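Local coordinates for major capsid protein P2 (Pseudoalteromonas phage pm2, PDB 2VVF) that forms the trimeric building block of the phage PM2 capsid as its major, double jelly-roll coat protein, at residues A[18-23]-A[113-118]; A[44-49]-A[117-122]; A[49-54]-A[109-114]. All coordinates share one frame; numbering follows the deposited sequence.

How the contacts relate
Contacts 1 and 2 flank strand 114-120 in the four-stranded antiparallel sheet of the N-terminal jelly roll. Contact 1 sets strand 18-23 on one side of it; contact 2 sets strand 44-51 on the other. Contact 3 joins the end of strand 44-51 to the loop leading into strand 114-120. The centres of contacts 1 and 2, and of 1 and 3, are about 10 Å apart, those of 2 and 3 about 18 Å. Ser18 OG to Asp119 OD1 (2.7 Å) ties contact 1 to contact 2, and Glu115 O to Glu50 N (2.8 Å) ties contact 1 to contact 3. The calcium ion is about 8 Å from the side chain of Leu51 in contact 3.

Contact 1. Residues A[18-23]-A[113-118]; sequences SCSIKL and TCEIKF
Cys19 pairs with Phe118, and Ser20 with Lys117, at one edge of the four-stranded sheet of the N-terminal jelly roll. Strand 18-23 is the outermost strand of this sheet within the chain. It runs antiparallel to strand 114-118, with the axes 4.4 Å apart at closest approach and at 161°. Phe118 N donates to Cys19 O over 3.1 Å; the return bond, from Cys19 N to Phe118 O, is weak. Further on, Ile21 N reaches Ile116 O at 2.9 Å and Ile116 N reaches Ile21 O. Leu23 N meets Cys114 O at 2.8 Å.

Cys19, Ile21, Leu23, Cys114, Ile116 and Phe118 share the buried face. Leu34, Ile32 and Tyr29 of strand 28-37 pack on it from the other sheet of the jelly roll. Phe118 holds CG between the backbone N and the carbonyl carbon (chi1 60°), and the ring built on it lies beside Cys19 and Ile21. Cys19 O lies over one face of the ring, toward the rim. Ile21 CG1 comes to the ring edge, in plane, 4.0 Å from Phe118 CE1. Cys19 CB touches Phe118 CZ at 3.7 Å, and the Cys19 sulfur makes an oblique sulfur-aromatic contact with the ring. Ile21 and Ile116 meet CB to CB at 3.9 Å.

The other face carries Ser20, Lys22, Glu115 and Lys117. Lys22 and Glu115 lie side by side and point the same way. Their charged ends stay beyond salt-bridge range, with Lys22 NZ 4.3 Å from Glu115 OE1.

Contact 2. Residues A[44-49]-A[117-122]; sequences IKNVRV and KFDIDE
Lys45 and Asp119 form an antiparallel hydrogen-bonded pair, and so do Arg48 and Lys117. The strand axes come within 4.6 Å at an angle of 162°. Asp119 N donates to Lys45 O at 2.8 Å in an almost straight bond (175°), and Lys45 N returns a bond to Asp119 O. Arg48 N to Lys117 O and Lys117 N to Arg48 O close the second pair. Between the pairs the register slips by one residue, which makes a beta bulge. Asn46 takes left-handed backbone angles there, and its O faces Phe118 CA at 3.4 Å.

This places strand 44-51 inside the four-stranded sheet of the jelly roll, between strands 114-120 and 54-59. On the interior side, Ile44 and Phe118 lie side by side, with Ile44 CG2 3.7 Å from Phe118 CD2. Leu129 of strand 128-136, in the other sheet, also packs on the Phe118 side chain.

The opposite face is polar and centres on Asp119. Asn46 ND2 donates to the anti lone pair of Asp119 OD2 at 2.8 Å. The oxygen lies in the amide plane of Asn46, while the carboxylate is turned 74° from it. Asp119 OD1 is hydrogen-bonded by Ser18 OG. The same oxygen sits at the edge of the Arg48 guanidinium, in plane, in a long salt bridge of 3.6 Å to NH2. The Arg48 chain bends at chi3. Its NH2 lies 3.3 Å from Lys117 CB. Lys45 NZ makes a salt bridge of 3.5 Å to Asp121 OD1, weak as a hydrogen bond. Asp121 OD2 is bonded by Ala123 N.

Contact 3. Residues A[49-54]-A[109-114]; sequences VELDGR and VGLTTC
Asp52 clamps a hairpin turn to the loop that carries Thr112 and Thr113, at the end of the jelly-roll sheet nearer the calcium ion. This is mainly a polar contact between a side chain and backbone amides. Asp52 OD1 is gripped by two successive N-H groups. Thr112 N reaches its syn lone pair at 2.6 Å. Thr113 N meets the same oxygen at 3.0 Å, nearly in line with the C-O bond. The backbone of Asp52 adds a third bond, N to Thr113 O, at 2.7 Å (164°). Asp52 thus holds Thr113 by side chain and backbone, Thr113 by backbone alone, which ties the loop to the turn just before strand 114-120. Two donors on one oxygen would favour the charged carboxylate. Asp52 OD2 faces Arg266 NE, but that ion pair is long and weak.

Leu51 pairs with Cys114 as a non-hydrogen-bonded antiparallel pair. Their side chains point to the same, buried face, where Leu51 CD2 lies 3.4 Å from Cys114 SG. Leu111 crosses Asp52 obliquely; its CD2, whose placement is doubtful, is modelled 4.0 Å from Leu51 CB. Leu106 and Trp264 also pack on Leu51. Leu111 touches Pro141, one of the residues of the calcium site.

The turn is closed by Leu51 N to Arg54 O (2.9 Å) and Arg54 N to Leu51 O (3.2 Å). Asp52 and Gly53 both take positive phi, 65° and 87°. These values and the two bonds define a type I' turn, here the tight two-residue hairpin loop that joins antiparallel strands 44-51 and 54-59.

Contact 1. Residues A[18-23]-A[113-118]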
# COMPACT_ATOMS: atom_id res chain seq x y z
N SER A 18 13.43 -37.32 7.50
CA SER A 18 13.83 -36.40 6.44
C SER A 18 12.74 -36.44 5.38
O SER A 18 12.63 -37.40 4.62
CB SER A 18 15.17 -36.83 5.82
OG SER A 18 16.25 -36.16 6.45
N CYS A 19 11.90 -35.40 5.35
CA CYS A 19 10.79 -35.36 4.41
C CYS A 19 11.04 -34.40 3.26
O CYS A 19 12.01 -33.65 3.24
CB CYS A 19 9.49 -35.00 5.13
SG CYS A 19 9.24 -35.88 6.68
N SER A 20 10.14 -34.45 2.28
CA SER A 20 10.27 -33.60 1.11
C SER A 20 8.90 -33.27 0.52
O SER A 20 7.99 -34.09 0.55
CB SER A 20 11.12 -34.31 0.06
OG SER A 20 11.03 -33.67 -1.20
N ILE A 21 8.78 -32.06 -0.02
CA ILE A 21 7.54 -31.63 -0.66
C ILE A 21 7.78 -31.64 -2.17
O ILE A 21 8.26 -30.67 -2.74
CB ILE A 21 7.09 -30.24 -0.18
CG1 ILE A 21 6.71 -30.29 1.30
CG2 ILE A 21 5.91 -29.75 -1.02
CD1 ILE A 21 6.26 -28.96 1.85
N LYS A 22 7.47 -32.77 -2.80
CA LYS A 22 7.67 -32.91 -4.23
C LYS A 22 6.55 -32.23 -5.00
O LYS A 22 5.39 -32.61 -4.91
CB LYS A 22 7.78 -34.39 -4.62
CG LYS A 22 8.76 -35.17 -3.76
CD LYS A 22 9.12 -36.50 -4.39
CE LYS A 22 10.32 -37.13 -3.70
NZ LYS A 22 10.86 -38.28 -4.47
N LEU A 23 6.91 -31.19 -5.75
CA LEU A 23 5.94 -30.43 -6.52
C LEU A 23 5.80 -30.93 -7.95
O LEU A 23 6.80 -31.16 -8.65
CB LEU A 23 6.31 -28.94 -6.51
CG LEU A 23 6.58 -28.34 -5.13
CD1 LEU A 23 7.32 -27.02 -5.24
CD2 LEU A 23 5.27 -28.17 -4.36
N THR A 113 12.46 -32.02 -11.87
CA THR A 113 12.07 -32.15 -10.47
C THR A 113 12.05 -30.82 -9.73
O THR A 113 12.92 -29.97 -9.92
CB THR A 113 12.94 -33.19 -9.72
OG1 THR A 113 14.27 -32.68 -9.57
CG2 THR A 113 12.98 -34.50 -10.48
N CYS A 114 11.04 -30.65 -8.89
CA CYS A 114 10.89 -29.45 -8.07
C CYS A 114 10.60 -29.94 -6.66
O CYS A 114 9.56 -30.56 -6.40
CB CYS A 114 9.76 -28.56 -8.58
SG CYS A 114 9.96 -26.82 -8.16
N GLU A 115 11.54 -29.71 -5.74
CA GLU A 115 11.40 -30.21 -4.39
C GLU A 115 11.68 -29.19 -3.29
O GLU A 115 12.45 -28.25 -3.48
CB GLU A 115 12.35 -31.40 -4.19
CG GLU A 115 11.69 -32.68 -3.72
CD GLU A 115 12.60 -33.88 -3.85
OE1 GLU A 115 12.68 -34.44 -4.97
OE2 GLU A 115 13.25 -34.25 -2.85
N ILE A 116 11.07 -29.42 -2.13
CA ILE A 116 11.30 -28.60 -0.95
C ILE A 116 11.65 -29.57 0.17
O ILE A 116 10.76 -30.08 0.86
CB ILE A 116 10.09 -27.73 -0.60
CG1 ILE A 116 9.88 -26.65 -1.65
CG2 ILE A 116 10.28 -27.09 0.77
CD1 ILE A 116 8.74 -25.71 -1.33
N LYS A 117 12.93 -29.87 0.31
CA LYS A 117 13.40 -30.81 1.31
C LYS A 117 13.65 -30.16 2.66
O LYS A 117 13.91 -28.96 2.75
CB LYS A 117 14.67 -31.52 0.83
CG LYS A 117 14.48 -32.36 -0.42
CD LYS A 117 15.79 -32.56 -1.16
CE LYS A 117 16.49 -33.84 -0.73
NZ LYS A 117 17.24 -34.46 -1.84
N PHE A 118 13.56 -30.96 3.72
CA PHE A 118 13.78 -30.49 5.08
C PHE A 118 13.88 -31.67 6.03
O PHE A 118 13.44 -32.77 5.71
CB PHE A 118 12.64 -29.55 5.51
CG PHE A 118 11.29 -30.19 5.48
CD1 PHE A 118 10.51 -30.17 4.33
CD2 PHE A 118 10.79 -30.83 6.61
CE1 PHE A 118 9.26 -30.77 4.31
CE2 PHE A 118 9.54 -31.43 6.59
CZ PHE A 118 8.78 -31.40 5.44

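Contact 2. Residues A[44-49]-A[117-122]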
# COMPACT_ATOMS: atom_id res chain seq x y z
N ILE A 44 12.16 -27.56 12.24
CA ILE A 44 12.15 -27.95 10.83
C ILE A 44 13.45 -27.42 10.24
O ILE A 44 13.52 -26.27 9.79
CB ILE A 44 10.93 -27.40 10.08
CG1 ILE A 44 9.63 -27.92 10.71
CG2 ILE A 44 10.99 -27.75 8.61
CD1 ILE A 44 9.36 -29.38 10.41
N LYS A 45 14.50 -28.23 10.31
CA LYS A 45 15.83 -27.82 9.88
C LYS A 45 16.20 -28.10 8.43
O LYS A 45 15.54 -28.87 7.74
CB LYS A 45 16.89 -28.39 10.82
CG LYS A 45 16.49 -28.40 12.28
CD LYS A 45 17.33 -29.38 13.09
CE LYS A 45 17.06 -30.81 12.66
NZ LYS A 45 18.03 -31.77 13.26
N ASN A 46 17.29 -27.47 7.99
CA ASN A 46 17.82 -27.63 6.65
C ASN A 46 16.77 -27.63 5.55
O ASN A 46 16.61 -28.61 4.83
CB ASN A 46 18.70 -28.88 6.57
CG ASN A 46 19.68 -28.98 7.72
OD1 ASN A 46 20.36 -28.01 8.05
ND2 ASN A 46 19.74 -30.14 8.36
N VAL A 47 16.07 -26.51 5.41
CA VAL A 47 15.05 -26.37 4.38
C VAL A 47 15.73 -25.98 3.07
O VAL A 47 16.38 -24.95 2.98
CB VAL A 47 13.98 -25.35 4.78
CG1 VAL A 47 12.86 -25.31 3.75
CG2 VAL A 47 13.43 -25.68 6.17
N ARG A 48 15.60 -26.84 2.06
CA ARG A 48 16.22 -26.59 0.77
C ARG A 48 15.23 -26.67 -0.37
O ARG A 48 14.49 -27.64 -0.51
CB ARG A 48 17.37 -27.56 0.53
CG ARG A 48 18.09 -28.02 1.79
CD ARG A 48 18.78 -29.36 1.58
NE ARG A 48 17.88 -30.49 1.80
CZ ARG A 48 17.81 -31.18 2.93
NH1 ARG A 48 18.59 -30.87 3.96
NH2 ARG A 48 16.96 -32.20 3.04
N VAL A 49 15.23 -25.64 -1.21
CA VAL A 49 14.39 -25.60 -2.39
C VAL A 49 15.27 -26.04 -3.55
O VAL A 49 16.25 -25.38 -3.88
CB VAL A 49 13.81 -24.19 -2.63
CG1 VAL A 49 13.03 -24.14 -3.93
CG2 VAL A 49 12.93 -23.77 -1.46
N LYS A 117 12.93 -29.87 0.31
CA LYS A 117 13.40 -30.81 1.31
C LYS A 117 13.65 -30.16 2.66
O LYS A 117 13.91 -28.96 2.75
CB LYS A 117 14.67 -31.52 0.83
CG LYS A 117 14.48 -32.36 -0.42
CD LYS A 117 15.79 -32.56 -1.16
CE LYS A 117 16.49 -33.84 -0.73
NZ LYS A 117 17.24 -34.46 -1.84
N PHE A 118 13.56 -30.96 3.72
CA PHE A 118 13.78 -30.49 5.08
C PHE A 118 13.88 -31.67 6.03
O PHE A 118 13.44 -32.77 5.71
CB PHE A 118 12.64 -29.55 5.51
CG PHE A 118 11.29 -30.19 5.48
CD1 PHE A 118 10.51 -30.17 4.33
CD2 PHE A 118 10.79 -30.83 6.61
CE1 PHE A 118 9.26 -30.77 4.31
CE2 PHE A 118 9.54 -31.43 6.59
CZ PHE A 118 8.78 -31.40 5.44
N ASP A 119 14.45 -31.43 7.20
CA ASP A 119 14.61 -32.46 8.21
C ASP A 119 13.79 -32.13 9.46
O ASP A 119 13.82 -30.99 9.94
CB ASP A 119 16.08 -32.63 8.59
CG ASP A 119 16.99 -32.78 7.38
OD1 ASP A 119 16.57 -33.44 6.41
OD2 ASP A 119 18.11 -32.23 7.41
N ILE A 120 13.07 -33.12 9.98
CA ILE A 120 12.28 -32.92 11.18
C ILE A 120 13.10 -33.28 12.41
O ILE A 120 13.61 -34.40 12.52
CB ILE A 120 10.95 -33.71 11.13
CG1 ILE A 120 10.26 -33.50 9.79
CG2 ILE A 120 10.04 -33.29 12.28
CD1 ILE A 120 8.91 -34.19 9.69
N ASP A 121 13.26 -32.32 13.32
CA ASP A 121 14.04 -32.56 14.53
C ASP A 121 13.52 -33.76 15.31
O ASP A 121 12.33 -34.09 15.26
CB ASP A 121 14.06 -31.31 15.42
CG ASP A 121 15.08 -31.41 16.53
OD1 ASP A 121 16.29 -31.31 16.24
OD2 ASP A 121 14.68 -31.58 17.70
N GLU A 122 14.42 -34.41 16.03
CA GLU A 122 14.08 -35.59 16.82
C GLU A 122 13.18 -35.25 18.01
O GLU A 122 12.41 -36.08 18.47
CB GLU A 122 15.35 -36.27 17.32
CG GLU A 122 15.28 -37.79 17.32
CD GLU A 122 16.58 -38.42 17.79
OE1 GLU A 122 17.64 -38.09 17.21
OE2 GLU A 122 16.54 -39.23 18.73

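Contact 3. Residues A[49-54]-A[109-114]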
# COMPACT_ATOMS: atom_id res chain seq x y z
N VAL A 49 15.23 -25.64 -1.21
CA VAL A 49 14.39 -25.60 -2.39
C VAL A 49 15.27 -26.04 -3.55
O VAL A 49 16.25 -25.38 -3.88
CB VAL A 49 13.81 -24.19 -2.63
CG1 VAL A 49 13.03 -24.14 -3.93
CG2 VAL A 49 12.93 -23.77 -1.46
N GLU A 50 14.95 -27.20 -4.13
CA GLU A 50 15.76 -27.74 -5.21
C GLU A 50 15.04 -27.85 -6.55
O GLU A 50 13.93 -28.36 -6.64
CB GLU A 50 16.34 -29.10 -4.82
CG GLU A 50 17.02 -29.11 -3.46
CD GLU A 50 17.63 -30.46 -3.13
OE1 GLU A 50 17.25 -31.45 -3.79
OE2 GLU A 50 18.47 -30.52 -2.22
N LEU A 51 15.72 -27.38 -7.60
CA LEU A 51 15.19 -27.45 -8.95
C LEU A 51 16.11 -28.36 -9.76
O LEU A 51 17.27 -28.02 -10.00
CB LEU A 51 15.17 -26.05 -9.59
CG LEU A 51 14.37 -24.96 -8.88
CD1 LEU A 51 14.04 -23.83 -9.85
CD2 LEU A 51 13.11 -25.52 -8.25
N ASP A 52 15.60 -29.53 -10.14
CA ASP A 52 16.39 -30.49 -10.90
C ASP A 52 17.57 -31.02 -10.08
O ASP A 52 18.63 -31.33 -10.62
CB ASP A 52 16.89 -29.87 -12.21
CG ASP A 52 15.89 -29.99 -13.33
OD1 ASP A 52 14.77 -30.49 -13.08
OD2 ASP A 52 16.21 -29.60 -14.47
N GLY A 53 17.37 -31.12 -8.76
CA GLY A 53 18.41 -31.63 -7.87
C GLY A 53 19.39 -30.57 -7.38
O GLY A 53 20.17 -30.82 -6.47
N ARG A 54 19.34 -29.39 -7.99
CA ARG A 54 20.24 -28.30 -7.61
C ARG A 54 19.61 -27.38 -6.58
O ARG A 54 18.39 -27.22 -6.53
CB ARG A 54 20.66 -27.50 -8.85
CG ARG A 54 20.84 -28.35 -10.10
CD ARG A 54 21.00 -27.49 -11.34
NE ARG A 54 22.20 -26.67 -11.27
CZ ARG A 54 23.43 -27.12 -11.49
NH1 ARG A 54 23.62 -28.40 -11.79
NH2 ARG A 54 24.47 -26.30 -11.40
N VAL A 109 8.08 -25.20 -15.90
CA VAL A 109 8.19 -25.67 -17.28
C VAL A 109 9.63 -25.98 -17.67
O VAL A 109 10.52 -25.14 -17.54
CB VAL A 109 7.53 -24.70 -18.27
CG1 VAL A 109 7.98 -25.00 -19.69
CG2 VAL A 109 6.01 -24.78 -18.16
N GLY A 110 9.85 -27.20 -18.17
CA GLY A 110 11.18 -27.63 -18.61
C GLY A 110 11.94 -28.32 -17.48
O GLY A 110 13.02 -28.88 -17.69
N LEU A 111 11.36 -28.29 -16.28
CA LEU A 111 11.98 -28.89 -15.10
C LEU A 111 11.73 -30.40 -15.06
O LEU A 111 10.74 -30.90 -15.60
CB LEU A 111 11.42 -28.25 -13.83
CG LEU A 111 12.06 -26.93 -13.39
CD1 LEU A 111 11.64 -26.51 -12.22
CD2 LEU A 111 13.34 -27.09 -13.00
N THR A 112 12.62 -31.12 -14.39
CA THR A 112 12.49 -32.56 -14.23
C THR A 112 12.02 -32.85 -12.80
O THR A 112 11.27 -33.80 -12.57
CB THR A 112 13.80 -33.30 -14.55
OG1 THR A 112 14.17 -33.04 -15.91
CG2 THR A 112 13.63 -34.80 -14.35
N THR A 113 12.46 -32.02 -11.87
CA THR A 113 12.07 -32.15 -10.47
C THR A 113 12.05 -30.82 -9.73
O THR A 113 12.92 -29.97 -9.92
CB THR A 113 12.94 -33.19 -9.72
OG1 THR A 113 14.27 -32.68 -9.57
CG2 THR A 113 12.98 -34.50 -10.48
N CYS A 114 11.04 -30.65 -8.89
CA CYS A 114 10.89 -29.45 -8.07
C CYS A 114 10.60 -29.94 -6.66
O CYS A 114 9.56 -30.56 -6.40
CB CYS A 114 9.76 -28.56 -8.58
SG CYS A 114 9.96 -26.82 -8.16